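Local coordinates for protein polymeric immunoglobulin receptor (Mus musculus, PDB 4NOB) that probably binds polymeric immunoglobulins for transport across epithelia, its extracellular part being known as secretory component, of which this is the first immunoglobulin-like domain, at residues A[8-14]-A[106-112]; A[53-57]-A[67-71]; A[85-89]-A[111-115]. All blocks are in the same frame, centred on the assembly; numbering follows the deposited sequence.

In the fold
The chain closes on itself in a V-type immunoglobulin sandwich, and the three contacts tie its parts together at different ranges along the chain. Near the N terminus, 8-14 pairs with 106-112 of the last strand, so contact 1 spans almost the whole domain. Within that span, contact 2 (53-57 with 67-71) closes a short loop that passes from the sheet of strand 39-44 to the three-stranded sheet. Contact 3 opens afterwards: 85-89, in the turn between strands 78-83 and 92-98, meets 111-115, and therefore overlaps contact 1 at Leu-111 and Glu-112. Arg-67 packs against Gln-85 and Leu-86, joining contacts 2 and 3, whereas contacts 1 and 2 stay about 8 Å apart at their nearest atoms.

Contact 1: A[8-14]-A[106-112]; sequences IFGPQEV and SFDVSLE. With MG (magnesium ion), chain C.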
# COMPACT_ATOMS: atom_id res chain seq x y z
N ILE A 8 -7.07 2.44 11.21
CA ILE A 8 -6.23 1.68 10.29
C ILE A 8 -4.88 1.48 10.94
O ILE A 8 -4.30 2.41 11.55
CB ILE A 8 -6.11 2.38 8.94
CG1 ILE A 8 -7.43 2.94 8.37
CG2 ILE A 8 -5.41 1.46 7.93
CD1 ILE A 8 -8.51 1.89 8.14
N PHE A 9 -4.33 0.30 10.80
CA PHE A 9 -2.97 -0.04 11.22
C PHE A 9 -2.24 -0.78 10.09
O PHE A 9 -2.90 -1.52 9.31
CB PHE A 9 -2.91 -0.84 12.54
CG PHE A 9 -1.54 -1.07 13.10
CD1 PHE A 9 -0.70 -0.04 13.44
CD2 PHE A 9 -0.98 -2.34 13.19
CE1 PHE A 9 0.58 -0.26 13.94
CE2 PHE A 9 0.24 -2.55 13.68
CZ PHE A 9 1.07 -1.56 14.06
N GLY A 10 -0.96 -0.70 10.04
CA GLY A 10 -0.14 -1.38 9.03
C GLY A 10 1.31 -1.29 9.48
O GLY A 10 1.57 -0.99 10.63
N PRO A 11 2.24 -1.58 8.60
CA PRO A 11 3.66 -1.51 8.95
C PRO A 11 4.14 -0.06 8.76
O PRO A 11 4.16 0.48 7.67
CB PRO A 11 4.28 -2.42 7.92
CG PRO A 11 3.37 -2.34 6.72
CD PRO A 11 2.03 -1.97 7.20
N GLN A 12 4.62 0.57 9.82
CA GLN A 12 5.04 1.95 9.78
C GLN A 12 6.21 2.13 8.82
O GLN A 12 6.29 3.12 8.12
CB GLN A 12 5.44 2.38 11.22
CG GLN A 12 5.93 3.81 11.32
CD GLN A 12 6.41 4.18 12.74
OE1 GLN A 12 6.24 3.38 13.69
NE2 GLN A 12 7.10 5.26 12.84
N GLU A 13 7.17 1.19 8.84
CA GLU A 13 8.27 1.21 7.95
C GLU A 13 8.47 -0.13 7.37
O GLU A 13 8.32 -1.18 8.04
CB GLU A 13 9.51 1.67 8.70
CG GLU A 13 10.59 2.06 7.70
CD GLU A 13 11.71 1.08 7.66
OE1 GLU A 13 11.44 -0.11 7.95
OE2 GLU A 13 12.85 1.53 7.34
N VAL A 14 8.63 -0.17 6.04
CA VAL A 14 8.90 -1.38 5.31
C VAL A 14 10.25 -1.23 4.61
O VAL A 14 10.44 -0.25 3.94
CB VAL A 14 7.82 -1.67 4.24
CG1 VAL A 14 8.20 -2.89 3.43
CG2 VAL A 14 6.45 -1.84 4.92
N SER A 106 -6.92 6.38 6.89
CA SER A 106 -5.65 5.92 6.33
C SER A 106 -4.55 5.77 7.33
O SER A 106 -4.69 6.19 8.50
CB SER A 106 -5.21 6.85 5.26
OG SER A 106 -4.87 8.11 5.81
N PHE A 107 -3.49 5.04 6.92
CA PHE A 107 -2.33 4.74 7.69
C PHE A 107 -1.09 5.00 6.86
O PHE A 107 -1.06 4.57 5.69
CB PHE A 107 -2.37 3.32 8.22
CG PHE A 107 -1.18 2.95 9.02
CD1 PHE A 107 -1.13 3.15 10.42
CD2 PHE A 107 -0.07 2.34 8.43
CE1 PHE A 107 -0.02 2.78 11.12
CE2 PHE A 107 1.03 2.05 9.15
CZ PHE A 107 1.06 2.22 10.51
N ASP A 108 -0.09 5.68 7.42
CA ASP A 108 1.15 6.09 6.69
C ASP A 108 2.17 4.94 6.79
O ASP A 108 2.52 4.49 7.88
CB ASP A 108 1.74 7.32 7.32
CG ASP A 108 0.87 8.53 7.14
OD1 ASP A 108 -0.16 8.59 6.45
OD2 ASP A 108 1.24 9.50 7.88
N VAL A 109 2.69 4.59 5.62
CA VAL A 109 3.72 3.57 5.46
C VAL A 109 4.94 4.20 4.79
O VAL A 109 4.81 4.79 3.68
CB VAL A 109 3.17 2.42 4.62
CG1 VAL A 109 4.26 1.38 4.40
CG2 VAL A 109 1.95 1.79 5.23
N SER A 110 6.13 4.08 5.38
CA SER A 110 7.33 4.53 4.75
C SER A 110 8.00 3.30 4.13
O SER A 110 8.26 2.28 4.78
CB SER A 110 8.21 5.08 5.83
OG SER A 110 9.54 5.31 5.38
N LEU A 111 8.20 3.35 2.81
CA LEU A 111 8.82 2.21 2.12
C LEU A 111 10.25 2.64 1.75
O LEU A 111 10.43 3.65 1.06
CB LEU A 111 8.00 1.87 0.87
CG LEU A 111 8.54 0.79 -0.04
CD1 LEU A 111 8.73 -0.53 0.68
CD2 LEU A 111 7.65 0.66 -1.29
N GLU A 112 11.22 1.85 2.17
CA GLU A 112 12.61 2.10 1.82
C GLU A 112 13.09 0.92 1.00
O GLU A 112 13.10 -0.21 1.50
CB GLU A 112 13.53 2.26 3.03
CG GLU A 112 15.03 2.19 2.62
CD GLU A 112 15.57 3.36 1.74
OE1 GLU A 112 14.97 4.47 1.73
OE2 GLU A 112 16.66 3.15 1.08
MG MG C . 17.93 4.46 -0.01
O HOH W 1 -5.57 5.20 11.30
O HOH W 2 5.45 5.82 8.42
O HOH W 3 16.50 5.84 -0.14
O HOH W 4 19.36 3.01 0.52
O HOH W 5 17.65 3.59 -1.74
O HOH W 6 18.57 5.21 1.89
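Phe-107 lays one face of its ring under the backbone of Phe-9 and Gly-10, whose CA atoms sit 4.2 and 4.0 Å from the ring centroid as CH-pi contacts. It precedes the parallel pairing of strand 13-17 with strand 105-114, A' with G, found in V-type immunoglobulin domains. Here the regular ladder begins only after Pro-11. Ser-110 N donates to Gln-12 O (2.9 Å), Val-14 N to Ser-110 O (2.8 Å) and Glu-112 N to Val-14 O (2.9 Å), all nearly linear. Glu-13 thus lies beside Ser-110 and Val-14 beside Leu-111, in parallel register. Before the ladder the join is made by the Phe-107 ring, by Ile-8 CG2, 3.6 Å from Phe-107 CB, and by a water between Ile-8 N and Ser-106 O. On the inner side, Val-14 CG1 meets Leu-111 CD1 at 3.7 Å and Val-14 CG2 meets Val-109 CG1 at 3.9 Å, while Val-14 also touches Val-22 of the opposing sheet. The other edge of strand 105-114 pairs with strand 92-98, and Lys-95 there forms a salt bridge with Asp-108. At the far end Glu-112, whose carboxylate also has Ser-114 as a partner, binds the magnesium ion through OE2 at 2.1 Å.

Contact 2: A[53-57]-A[67-71]; sequences LISSN and RANLI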
# COMPACT_ATOMS: atom_id res chain seq x y z
N LEU A 53 -2.14 4.49 -6.54
CA LEU A 53 -1.40 3.58 -7.37
C LEU A 53 -2.13 2.25 -7.60
O LEU A 53 -1.97 1.64 -8.67
CB LEU A 53 -0.01 3.24 -6.75
CG LEU A 53 0.88 4.48 -6.64
CD1 LEU A 53 2.12 4.12 -5.85
CD2 LEU A 53 1.22 5.07 -8.01
N ILE A 54 -2.98 1.85 -6.67
CA ILE A 54 -3.81 0.64 -6.87
C ILE A 54 -5.01 0.76 -6.01
O ILE A 54 -4.90 1.33 -4.87
CB ILE A 54 -2.94 -0.67 -6.64
CG1 ILE A 54 -3.76 -1.87 -6.98
CG2 ILE A 54 -2.37 -0.71 -5.26
CD1 ILE A 54 -2.89 -3.16 -7.10
N SER A 55 -6.19 0.31 -6.43
CA SER A 55 -7.32 0.33 -5.59
C SER A 55 -8.20 -0.92 -5.84
O SER A 55 -8.11 -1.56 -6.93
CB SER A 55 -8.12 1.63 -5.77
OG SER A 55 -8.89 1.47 -7.00
N SER A 56 -9.07 -1.18 -4.91
CA SER A 56 -9.99 -2.31 -4.95
C SER A 56 -11.08 -2.14 -6.03
O SER A 56 -11.81 -3.14 -6.25
CB SER A 56 -10.62 -2.63 -3.61
OG SER A 56 -11.42 -1.54 -3.16
N ASN A 57 -11.25 -0.96 -6.65
CA ASN A 57 -12.17 -0.85 -7.78
C ASN A 57 -11.46 -1.42 -9.01
O ASN A 57 -12.04 -1.41 -10.11
CB ASN A 57 -12.52 0.60 -8.01
CG ASN A 57 -13.27 1.25 -6.84
OD1 ASN A 57 -12.96 2.40 -6.42
ND2 ASN A 57 -14.26 0.53 -6.32
N ARG A 67 3.08 -5.92 -11.76
CA ARG A 67 3.84 -6.12 -10.54
C ARG A 67 3.14 -5.81 -9.28
O ARG A 67 3.78 -5.67 -8.22
CB ARG A 67 5.22 -5.45 -10.58
CG ARG A 67 5.20 -3.94 -10.52
CD ARG A 67 6.57 -3.31 -10.63
NE ARG A 67 6.55 -1.87 -10.47
CZ ARG A 67 7.13 -1.18 -9.48
NH1 ARG A 67 7.74 -1.81 -8.50
NH2 ARG A 67 7.09 0.11 -9.43
N ALA A 68 1.83 -5.64 -9.26
CA ALA A 68 1.15 -5.33 -8.00
C ALA A 68 -0.22 -5.92 -7.93
O ALA A 68 -0.90 -6.20 -8.93
CB ALA A 68 1.08 -3.83 -7.71
N ASN A 69 -0.74 -6.12 -6.71
CA ASN A 69 -2.11 -6.64 -6.47
C ASN A 69 -2.53 -5.97 -5.14
O ASN A 69 -1.73 -5.56 -4.30
CB ASN A 69 -2.08 -8.19 -6.32
CG ASN A 69 -3.43 -8.88 -6.38
OD1 ASN A 69 -4.43 -8.27 -6.56
ND2 ASN A 69 -3.43 -10.21 -6.21
N LEU A 70 -3.82 -5.80 -5.00
CA LEU A 70 -4.45 -5.37 -3.75
C LEU A 70 -5.55 -6.40 -3.51
O LEU A 70 -6.46 -6.53 -4.34
CB LEU A 70 -4.92 -3.95 -3.78
CG LEU A 70 -5.44 -3.37 -2.46
CD1 LEU A 70 -5.51 -1.88 -2.56
CD2 LEU A 70 -6.86 -3.87 -2.10
N ILE A 71 -5.51 -7.15 -2.41
CA ILE A 71 -6.48 -8.17 -2.13
C ILE A 71 -7.20 -7.85 -0.83
O ILE A 71 -6.52 -7.70 0.22
CB ILE A 71 -5.84 -9.55 -1.93
CG1 ILE A 71 -4.87 -9.90 -3.06
CG2 ILE A 71 -6.93 -10.61 -1.78
CD1 ILE A 71 -4.01 -11.15 -2.86
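Two side chains, Ile-54 and Leu-70, supply most of the surface in this contact, and Ser-56 adds a smaller share. The principle is that strands of different sheets can meet without backbone pairing, by side chains that reach across. Ile-54 points its CA-to-CB bond toward 67-71 and, with both chi angles near t, extends fully, so that its CD1 reaches the backbone of the other strand: 3.4 Å from Asn-69 C and 3.5 Å from Leu-70 N. Ile-54 CD1 also lies 4.0 Å from Leu-70 CB and 4.1 Å from Ala-68 CB, filling the space between two side chains that point toward 53-57 from alternate positions. Leu-70 answers in kind, its CD1 4.2 Å from Ser-55 CA and its CD2 4.2 Å from Ser-56 CB. The backbones stay too far apart for a ladder, the nearest CA atoms, those of Ser-56 and Leu-70, being 6.4 Å apart. Each strand is held by its own neighbours: Ile-54 pairs with Trp-41, where Leu-53 and Ile-54 form a classic beta bulge, and Leu-70 packs on Phe-79 of strand 78-83. Such apolar packing across facing sheets, where C' ends against D, is typical of the V-set immunoglobulin sandwich.

Contact 3: A[85-89]-A[111-115]; sequences QLTQD and LEVSQ. With MG (magnesium ion), chain C.
Gln-85 (phi/psi 55/45, left-handed) does not reach 111-115. Leu-86 (-64/146; chi1 m, chi2 t) points its CA-to-CB bond toward the extended strand 111-114, its CB 4.0 Å from Val-113 CG1 and its CD2 4.5 Å from Leu-111 CD2. Thr-87 (-131/171) places its O 3.2 Å from Val-113 CG1; its OG1 accepts from Asp-89 N at 3.1 Å, an ST turn opening a 3-10 segment that runs from Gln-88 beyond Asp-89. This E-F turn of the immunoglobulin fold lies against the end of strand G, where Val-113 (chi1 t) has its CA-to-CB bond toward 85-89. Gln-88 (-53/-29) brings its CA 4.9 Å from Val-113 CA, the closest CA pair, and 3.6 Å from Val-113 O, a CA-H...O contact. Its side chain (chi1 m, chi2 t, chi3 -84°) passes CG 3.5 Å from Val-113 O and NE2 3.9 Å from Gln-115 CB. A magnesium-bound water accepts from Gln-88 NE2 (3.2 Å) and donates to Val-113 O (2.8 Å); Glu-112 OE2 binds that magnesium at 2.1 Å.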
# COMPACT_ATOMS: atom_id res chain seq x y z
N GLN A 85 9.15 -6.63 -7.87
CA GLN A 85 10.16 -6.01 -8.74
C GLN A 85 10.52 -4.62 -8.25
O GLN A 85 10.59 -3.69 -9.00
CB GLN A 85 9.72 -6.00 -10.19
CG GLN A 85 9.49 -7.41 -10.67
CD GLN A 85 9.02 -7.44 -12.10
OE1 GLN A 85 9.72 -6.93 -12.98
NE2 GLN A 85 7.78 -7.94 -12.33
N LEU A 86 10.74 -4.51 -6.94
CA LEU A 86 11.03 -3.22 -6.34
C LEU A 86 12.31 -2.66 -6.85
O LEU A 86 13.27 -3.41 -7.13
CB LEU A 86 11.03 -3.31 -4.83
CG LEU A 86 9.69 -3.64 -4.20
CD1 LEU A 86 9.84 -3.96 -2.77
CD2 LEU A 86 8.69 -2.46 -4.29
N THR A 87 12.36 -1.37 -6.97
CA THR A 87 13.65 -0.69 -7.18
C THR A 87 13.75 0.47 -6.20
O THR A 87 12.84 0.86 -5.45
CB THR A 87 13.84 -0.16 -8.60
OG1 THR A 87 13.11 1.07 -8.75
CG2 THR A 87 13.44 -1.19 -9.61
N GLN A 88 14.96 1.09 -6.13
CA GLN A 88 15.14 2.26 -5.33
C GLN A 88 14.12 3.36 -5.60
O GLN A 88 13.78 4.13 -4.71
CB GLN A 88 16.54 2.80 -5.40
CG GLN A 88 17.64 1.89 -4.96
CD GLN A 88 18.96 2.54 -5.20
OE1 GLN A 88 19.48 2.45 -6.40
NE2 GLN A 88 19.53 3.04 -4.22
N ASP A 89 13.62 3.43 -6.83
CA ASP A 89 12.63 4.45 -7.20
C ASP A 89 11.24 4.25 -6.50
O ASP A 89 10.44 5.18 -6.43
CB ASP A 89 12.49 4.56 -8.72
CG ASP A 89 13.76 5.03 -9.39
OD1 ASP A 89 14.62 5.59 -8.74
OD2 ASP A 89 13.81 4.81 -10.61
N LEU A 111 8.20 3.35 2.81
CA LEU A 111 8.82 2.21 2.12
C LEU A 111 10.25 2.64 1.75
O LEU A 111 10.43 3.65 1.06
CB LEU A 111 8.00 1.87 0.87
CG LEU A 111 8.54 0.79 -0.04
CD1 LEU A 111 8.73 -0.53 0.68
CD2 LEU A 111 7.65 0.66 -1.29
N GLU A 112 11.22 1.85 2.17
CA GLU A 112 12.61 2.10 1.82
C GLU A 112 13.09 0.92 1.00
O GLU A 112 13.10 -0.21 1.50
CB GLU A 112 13.53 2.26 3.03
CG GLU A 112 15.03 2.19 2.62
CD GLU A 112 15.57 3.36 1.74
OE1 GLU A 112 14.97 4.47 1.73
OE2 GLU A 112 16.66 3.15 1.08
N VAL A 113 13.53 1.16 -0.20
CA VAL A 113 14.10 0.12 -1.02
C VAL A 113 15.59 0.49 -1.25
O VAL A 113 15.90 1.43 -1.94
CB VAL A 113 13.40 -0.06 -2.36
CG1 VAL A 113 14.01 -1.15 -3.20
CG2 VAL A 113 11.93 -0.32 -2.18
N SER A 114 16.46 -0.33 -0.66
CA SER A 114 17.88 -0.03 -0.76
C SER A 114 18.56 -0.83 -1.87
O SER A 114 18.02 -1.80 -2.45
CB SER A 114 18.52 -0.38 0.51
OG SER A 114 17.91 0.36 1.58
N GLN A 115 19.74 -0.35 -2.25
CA GLN A 115 20.52 -0.97 -3.29
C GLN A 115 20.88 -2.38 -2.80
O GLN A 115 21.00 -2.69 -1.63
CB GLN A 115 21.77 -0.11 -3.55
CG GLN A 115 22.79 -0.10 -2.44
CD GLN A 115 23.72 1.06 -2.54
OE1 GLN A 115 24.91 0.93 -2.93
NE2 GLN A 115 23.21 2.17 -2.16
MG MG C . 17.93 4.46 -0.01
O HOH W 5 17.65 3.59 -1.74
O HOH W 3 16.50 5.84 -0.14
O HOH W 4 19.36 3.01 0.52
O HOH W 6 18.57 5.21 1.89